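Local coordinates for ferric-siderophore receptor protein (Streptomyces coelicolor, PDB 2X4L), which probably binds iron-loaded siderophores outside the cell membrane and hands them to an ABC-type importer, as solute-binding proteins of its family do, at residues K66-P71 and V91-N96; A186-A191 and N313-I318. All coordinates share one frame; numbering follows the deposited sequence.

Interaction 1: K66-P71 and V91-N96; sequences KGVFGP and VTVLGN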
ATOM      1  N   LYS A  66     -16.518  11.433  -0.656  1.00 11.99           N
ATOM      2  CA  LYS A  66     -16.788  12.597  -1.511  1.00 12.68           C
ATOM      3  C   LYS A  66     -15.511  13.177  -2.125  1.00 12.31           C
ATOM      4  O   LYS A  66     -15.569  13.713  -3.258  1.00 13.99           O
ATOM      5  CB  LYS A  66     -17.503  13.667  -0.717  1.00 15.33           C
ATOM      6  CG  LYS A  66     -18.870  13.213  -0.155  1.00 20.66           C
ATOM      7  CD  LYS A  66     -19.907  13.174  -1.232  1.00 25.91           C
ATOM      8  CE  LYS A  66     -21.332  12.672  -0.832  1.00 33.59           C
ATOM      9  NZ  LYS A  66     -21.848  12.981   0.497  1.00 34.68           N
ATOM     10  N   GLY A  67     -14.364  13.070  -1.425  1.00 11.33           N
ATOM     11  CA  GLY A  67     -13.134  13.641  -1.997  1.00  9.68           C
ATOM     12  C   GLY A  67     -11.967  12.706  -1.697  1.00 10.66           C
ATOM     13  O   GLY A  67     -12.021  11.936  -0.729  1.00 10.60           O
ATOM     14  N   VAL A  68     -10.978  12.776  -2.586  1.00  9.12           N
ATOM     15  CA  VAL A  68      -9.763  11.977  -2.415  1.00  9.14           C
ATOM     16  C   VAL A  68      -8.563  12.890  -2.604  1.00  8.11           C
ATOM     17  O   VAL A  68      -8.625  13.914  -3.273  1.00  9.73           O
ATOM     18  CB  VAL A  68      -9.639  10.753  -3.372  1.00  9.38           C
ATOM     19  CG1 VAL A  68     -10.805   9.819  -3.090  1.00 11.07           C
ATOM     20  CG2 VAL A  68      -9.594  11.164  -4.875  1.00  9.22           C
ATOM     21  N   PHE A  69      -7.413  12.438  -2.079  1.00  7.83           N
ATOM     22  CA  PHE A  69      -6.133  13.068  -2.370  1.00  8.17           C
ATOM     23  C   PHE A  69      -5.074  11.981  -2.413  1.00  7.85           C
ATOM     24  O   PHE A  69      -4.985  11.093  -1.563  1.00  8.96           O
ATOM     25  CB  PHE A  69      -5.805  14.159  -1.277  1.00  9.13           C
ATOM     26  CG  PHE A  69      -5.808  13.681   0.127  1.00  8.15           C
ATOM     27  CD1 PHE A  69      -4.613  13.327   0.750  1.00  8.89           C
ATOM     28  CD2 PHE A  69      -7.000  13.484   0.844  1.00  8.52           C
ATOM     29  CE1 PHE A  69      -4.550  12.854   2.079  1.00  9.57           C
ATOM     30  CE2 PHE A  69      -6.975  13.039   2.207  1.00  8.31           C
ATOM     31  CZ  PHE A  69      -5.725  12.702   2.805  1.00  9.21           C
ATOM     32  N   GLY A  70      -4.237  12.089  -3.468  1.00  7.55           N
ATOM     33  CA  GLY A  70      -3.191  11.072  -3.684  1.00  7.50           C
ATOM     34  C   GLY A  70      -3.183  10.749  -5.160  1.00 10.12           C
ATOM     35  O   GLY A  70      -3.928  11.284  -5.954  1.00 10.13           O
ATOM     36  N   PRO A  71      -2.271   9.839  -5.534  1.00  8.11           N
ATOM     37  CA  PRO A  71      -2.249   9.389  -6.921  1.00  9.06           C
ATOM     38  C   PRO A  71      -3.587   8.777  -7.265  1.00  9.74           C
ATOM     39  O   PRO A  71      -3.955   7.757  -6.714  1.00 11.73           O
ATOM     40  CB  PRO A  71      -1.115   8.314  -6.919  1.00  9.60           C
ATOM     41  CG  PRO A  71      -0.306   8.636  -5.734  1.00  9.92           C
ATOM     42  CD  PRO A  71      -1.319   9.104  -4.674  1.00  9.84           C
ATOM     43  N   VAL A  91     -15.835  11.135  -7.584  1.00 11.32           N
ATOM     44  CA  VAL A  91     -15.242  11.792  -6.414  1.00  9.69           C
ATOM     45  C   VAL A  91     -14.530  13.060  -6.835  1.00 10.76           C
ATOM     46  O   VAL A  91     -14.243  13.239  -8.005  1.00 12.87           O
ATOM     47  CB  VAL A  91     -14.129  10.879  -5.809  1.00 11.69           C
ATOM     48  CG1 VAL A  91     -14.723   9.506  -5.238  1.00 14.26           C
ATOM     49  CG2 VAL A  91     -13.010  10.568  -6.737  1.00 10.94           C
ATOM     50  N   THR A  92     -14.339  13.981  -5.895  1.00  9.67           N
ATOM     51  CA  THR A  92     -13.571  15.181  -6.206  1.00  9.63           C
ATOM     52  C   THR A  92     -12.110  14.908  -5.859  1.00 10.00           C
ATOM     53  O   THR A  92     -11.817  14.573  -4.724  1.00 10.19           O
ATOM     54  CB  THR A  92     -14.081  16.368  -5.332  1.00  9.29           C
ATOM     55  OG1 THR A  92     -15.448  16.678  -5.756  1.00 13.46           O
ATOM     56  CG2 THR A  92     -13.173  17.608  -5.509  1.00 11.91           C
ATOM     57  N   VAL A  93     -11.216  15.074  -6.837  1.00  9.87           N
ATOM     58  CA  VAL A  93      -9.831  14.876  -6.620  1.00  9.20           C
ATOM     59  C   VAL A  93      -9.238  16.227  -6.141  1.00  9.08           C
ATOM     60  O   VAL A  93      -9.239  17.237  -6.863  1.00 12.16           O
ATOM     61  CB  VAL A  93      -9.160  14.450  -7.938  1.00  9.25           C
ATOM     62  CG1 VAL A  93      -7.657  14.324  -7.817  1.00 11.53           C
ATOM     63  CG2 VAL A  93      -9.708  13.063  -8.359  1.00 11.68           C
ATOM     64  N   LEU A  94      -8.707  16.198  -4.891  1.00  9.74           N
ATOM     65  CA  LEU A  94      -8.182  17.379  -4.245  1.00  8.35           C
ATOM     66  C   LEU A  94      -6.707  17.544  -4.532  1.00  9.86           C
ATOM     67  O   LEU A  94      -6.141  18.633  -4.300  1.00 11.73           O
ATOM     68  CB  LEU A  94      -8.421  17.229  -2.728  1.00  8.51           C
ATOM     69  CG  LEU A  94      -9.910  17.219  -2.387  1.00  9.73           C
ATOM     70  CD1 LEU A  94     -10.015  16.836  -0.872  1.00 11.99           C
ATOM     71  CD2 LEU A  94     -10.594  18.567  -2.587  1.00  9.87           C
ATOM     72  N   GLY A  95      -6.060  16.465  -4.975  1.00 10.37           N
ATOM     73  CA  GLY A  95      -4.638  16.453  -5.284  1.00 10.57           C
ATOM     74  C   GLY A  95      -4.440  15.084  -5.982  1.00  9.35           C
ATOM     75  O   GLY A  95      -5.079  14.102  -5.555  1.00  9.99           O
ATOM     76  N   ASN A  96      -3.539  15.049  -6.965  1.00 10.04           N
ATOM     77  CA  ASN A  96      -3.420  13.866  -7.863  1.00  8.56           C
ATOM     78  C   ASN A  96      -2.034  13.254  -7.800  1.00 10.86           C
ATOM     79  O   ASN A  96      -1.565  12.622  -8.790  1.00 13.39           O
ATOM     80  CB  ASN A  96      -3.814  14.227  -9.317  1.00 10.65           C
ATOM     81  CG  ASN A  96      -4.468  13.071 -10.040  1.00 11.26           C
ATOM     82  OD1 ASN A  96      -4.390  11.918  -9.622  1.00 10.58           O
ATOM     83  ND2 ASN A  96      -5.103  13.391 -11.189  1.00 14.99           N
TER
HETATM   84  O   HOH W   1     -17.720  15.196  -4.554  1.00 16.05           O
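Residues 67-69 and 92-93 pair as parallel strands, with flanking backbone bonds at Lys-66 O and Leu-94 N. Thr-92 N donates to Lys-66 O, Val-68 N to Thr-92 O, and Leu-94 N reaches Val-68 O at 2.8 Å, nearly along the C=O axis (178°). At Leu-94 the second chain turns a corner. Beyond it Gly-70 N still bonds to Gly-95 O at 3.0 Å, but from well above that carbonyl's plane.

Val-68 carries the apolar part. Its CG2, in the crowded position between backbone N and carbonyl carbon, lies 3.9 Å from CG2 of Val-91 and 4.0 Å from CG2 of Val-93. On the other face CB of Phe-69 meets CB of Leu-94, while the Phe-69 side chain packs on Val-49 and Phe-51 of strand 48-51. A water donates to Lys-66 O and also bonds Thr-92 OG1, 3.0 Å away, so that carbonyl has two donors.

Strand 92-95 is one edge strand of the five-stranded parallel sheet, and 67-69 joins it to 48-51. Main-chain bonds dominate this attachment, with small valine contacts on one face; Gly-95 N, buried here, has no partner in the model.

Interaction 2: A186-A191 and N313-I318; sequences AARLRA and NLAEAI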
ATOM      1  N   ALA A 186      -3.409 -16.556   1.502  1.00 11.51           N
ATOM      2  CA  ALA A 186      -2.327 -16.588   2.480  1.00 11.44           C
ATOM      3  C   ALA A 186      -1.843 -18.036   2.690  1.00 11.73           C
ATOM      4  O   ALA A 186      -0.642 -18.309   2.836  1.00 12.29           O
ATOM      5  CB  ALA A 186      -2.792 -15.995   3.873  1.00 11.30           C
ATOM      6  N   ALA A 187      -2.793 -19.005   2.800  1.00 12.09           N
ATOM      7  CA  ALA A 187      -2.327 -20.404   2.899  1.00 12.11           C
ATOM      8  C   ALA A 187      -1.578 -20.822   1.629  1.00 12.38           C
ATOM      9  O   ALA A 187      -0.628 -21.619   1.733  1.00 12.10           O
ATOM     10  CB  ALA A 187      -3.523 -21.306   3.132  1.00 12.78           C
ATOM     11  N   ARG A 188      -2.006 -20.325   0.464  1.00 10.14           N
ATOM     12  CA  ARG A 188      -1.318 -20.666  -0.768  1.00 10.63           C
ATOM     13  C   ARG A 188       0.117 -20.120  -0.711  1.00  8.85           C
ATOM     14  O   ARG A 188       1.066 -20.873  -1.044  1.00 10.49           O
ATOM     15  CB  ARG A 188      -2.049 -20.001  -1.937  1.00 12.14           C
ATOM     16  CG  ARG A 188      -1.332 -20.235  -3.307  1.00 10.14           C
ATOM     17  CD  ARG A 188      -1.971 -19.349  -4.429  1.00  9.23           C
ATOM     18  NE  ARG A 188      -1.186 -19.582  -5.634  1.00 11.69           N
ATOM     19  CZ  ARG A 188      -1.508 -18.981  -6.776  1.00 10.16           C
ATOM     20  NH1 ARG A 188      -2.575 -18.164  -6.793  1.00 14.05           N
ATOM     21  NH2 ARG A 188      -0.837 -19.238  -7.917  1.00 13.40           N
ATOM     22  N   LEU A 189       0.350 -18.895  -0.234  1.00 10.81           N
ATOM     23  CA  LEU A 189       1.740 -18.360  -0.181  1.00 10.65           C
ATOM     24  C   LEU A 189       2.526 -19.106   0.858  1.00 10.56           C
ATOM     25  O   LEU A 189       3.680 -19.423   0.616  1.00 11.15           O
ATOM     26  CB  LEU A 189       1.659 -16.861   0.153  1.00  9.88           C
ATOM     27  CG  LEU A 189       3.030 -16.196   0.267  1.00  8.02           C
ATOM     28  CD1 LEU A 189       3.894 -16.358  -1.091  1.00 10.64           C
ATOM     29  CD2 LEU A 189       2.791 -14.724   0.573  1.00 12.31           C
ATOM     30  N   ARG A 190       1.891 -19.480   1.962  1.00 11.57           N
ATOM     31  CA  ARG A 190       2.627 -20.286   2.957  1.00 11.78           C
ATOM     32  C   ARG A 190       3.094 -21.583   2.378  1.00  9.93           C
ATOM     33  O   ARG A 190       4.264 -21.996   2.616  1.00 11.30           O
ATOM     34  CB  ARG A 190       1.786 -20.557   4.218  1.00 13.07           C
ATOM     35  CG  ARG A 190       2.534 -21.268   5.312  1.00 17.11           C
ATOM     36  CD  ARG A 190       1.658 -21.590   6.533  1.00 17.71           C
ATOM     37  NE  ARG A 190       1.136 -20.394   7.186  1.00 25.21           N
ATOM     38  CZ  ARG A 190      -0.133 -19.941   7.158  1.00 30.86           C
ATOM     39  NH1 ARG A 190      -1.106 -20.544   6.455  1.00 35.44           N
ATOM     40  NH2 ARG A 190      -0.477 -18.860   7.876  1.00 30.43           N
ATOM     41  N   ALA A 191       2.199 -22.227   1.616  1.00 10.35           N
ATOM     42  CA  ALA A 191       2.560 -23.530   0.973  1.00  9.92           C
ATOM     43  C   ALA A 191       3.659 -23.328  -0.073  1.00 11.24           C
ATOM     44  O   ALA A 191       4.574 -24.130  -0.141  1.00 11.80           O
ATOM     45  CB  ALA A 191       1.295 -24.161   0.304  1.00 11.50           C
ATOM     46  N   ASN A 313      -0.243 -13.203  -6.265  1.00 11.01           N
ATOM     47  CA  ASN A 313       0.777 -12.926  -7.301  1.00 10.98           C
ATOM     48  C   ASN A 313       2.147 -13.411  -6.829  1.00  9.19           C
ATOM     49  O   ASN A 313       2.949 -13.962  -7.608  1.00  9.85           O
ATOM     50  CB  ASN A 313       0.892 -11.427  -7.594  1.00 11.08           C
ATOM     51  CG  ASN A 313      -0.277 -10.909  -8.339  1.00 13.97           C
ATOM     52  OD1 ASN A 313      -1.102 -11.665  -8.903  1.00 15.76           O
ATOM     53  ND2 ASN A 313      -0.375  -9.568  -8.291  1.00 17.09           N
ATOM     54  N   LEU A 314       2.448 -13.181  -5.568  1.00  9.72           N
ATOM     55  CA  LEU A 314       3.740 -13.603  -5.019  1.00 10.90           C
ATOM     56  C   LEU A 314       3.823 -15.140  -4.897  1.00  9.29           C
ATOM     57  O   LEU A 314       4.851 -15.731  -5.237  1.00 10.57           O
ATOM     58  CB  LEU A 314       3.995 -12.892  -3.650  1.00 11.28           C
ATOM     59  CG  LEU A 314       5.339 -13.299  -3.016  1.00  9.79           C
ATOM     60  CD1 LEU A 314       6.562 -12.989  -3.921  1.00 10.34           C
ATOM     61  CD2 LEU A 314       5.521 -12.479  -1.779  1.00 10.82           C
ATOM     62  N   ALA A 315       2.712 -15.757  -4.416  1.00  9.99           N
ATOM     63  CA  ALA A 315       2.697 -17.209  -4.481  1.00 10.88           C
ATOM     64  C   ALA A 315       2.960 -17.795  -5.889  1.00  9.96           C
ATOM     65  O   ALA A 315       3.768 -18.706  -6.042  1.00 11.98           O
ATOM     66  CB  ALA A 315       1.376 -17.777  -3.940  1.00 12.61           C
ATOM     67  N   GLU A 316       2.264 -17.253  -6.885  1.00 10.19           N
ATOM     68  CA  GLU A 316       2.432 -17.712  -8.258  1.00 12.32           C
ATOM     69  C   GLU A 316       3.896 -17.572  -8.706  1.00 10.94           C
ATOM     70  O   GLU A 316       4.441 -18.475  -9.345  1.00 13.02           O
ATOM     71  CB  GLU A 316       1.496 -16.912  -9.175  1.00 11.46           C
ATOM     72  CG  GLU A 316       1.633 -17.308 -10.647  1.00 13.58           C
ATOM     73  CD  GLU A 316       0.729 -16.482 -11.501  1.00 20.19           C
ATOM     74  OE1 GLU A 316       0.690 -15.240 -11.446  1.00 18.35           O
ATOM     75  OE2 GLU A 316      -0.032 -17.101 -12.238  1.00 23.57           O
ATOM     76  N   ALA A 317       4.526 -16.441  -8.400  1.00 11.15           N
ATOM     77  CA  ALA A 317       5.852 -16.215  -8.833  1.00 11.49           C
ATOM     78  C   ALA A 317       6.795 -17.243  -8.177  1.00 10.81           C
ATOM     79  O   ALA A 317       7.618 -17.865  -8.839  1.00 12.58           O
ATOM     80  CB  ALA A 317       6.297 -14.756  -8.470  1.00 11.60           C
ATOM     81  N   ILE A 318       6.571 -17.488  -6.873  1.00 10.13           N
ATOM     82  CA  ILE A 318       7.444 -18.451  -6.177  1.00 11.20           C
ATOM     83  C   ILE A 318       7.215 -19.871  -6.660  1.00 12.03           C
ATOM     84  O   ILE A 318       8.163 -20.630  -6.862  1.00 14.07           O
ATOM     85  CB  ILE A 318       7.216 -18.322  -4.637  1.00 10.38           C
ATOM     86  CG1 ILE A 318       7.817 -16.949  -4.170  1.00  9.55           C
ATOM     87  CG2 ILE A 318       7.963 -19.471  -3.843  1.00 13.96           C
ATOM     88  CD1 ILE A 318       7.429 -16.675  -2.684  1.00 12.70           C
TER
HETATM   89  O   HOH W   2      -1.763 -18.685 -10.607  1.00 14.70           O
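Leu-189, Ala-315 and Arg-188 carry this helix-to-helix contact. The two helical segments run nearly parallel, their axes 8.6 Å apart at closest approach and crossing at 25°. CA of Leu-189 comes within 4.6 Å of CA of Ala-315, a close approach that the small alanine permits. In Leu-189, chi1 of 179° sets CG anti to the backbone N, and chi2 near +60° (58°) then turns CD1 to the other helix. That one methyl group lies 3.6 Å from Ala-315 N and also touches CG of Leu-314 and, at 3.9 Å, CD1 of Ile-318.

On the more open flank, Arg-188 stretches out from CG to NE, and its CG, CD and NE all pass CB of Ala-315, NE at 3.6 Å. Further out, NH2 sits 3.5 Å from CB of Glu-316, whose backbone N lies over one face of the guanidinium. The two side chains run side by side in the same direction, yet their charged ends are 4.9 Å apart (NH2 to OE2) and are joined through a water that accepts from NH2 and donates to OE2. The direct salt bridges of Arg-188 go to Glu-319 through NE and to Asp-312 through NH1. An alanine here would probably leave Glu-319 and Asp-312 without their cationic mate and uncover the methyl group of Ala-315.

Helix 173-195 thus packs against helix 304-320, with Phe-225 of helix 220-227 touching both Leu-189 and Leu-314. Val-230, just before strand 231-232, touches Leu-189 and Ile-318.

Overall arrangement
Interactions 1 and 2 lie on opposite sides of the chain's centre, 33 Å apart between their centres and about 18 Å at their nearest atoms, with no touch between them. They follow in series along the chain. Interaction 1 belongs to the parallel sheet built from the earlier part of the sequence; interaction 2 packs the long helix 173-195, which follows that sheet in sequence, against helix 304-320 near the C-terminus, beside the mixed sheet. In this family two lobes joined by a long helix usually hold the ligand in the cleft between them. Helix 173-195 is probably that interlobe helix, and interaction 2 lies toward its C-terminal end.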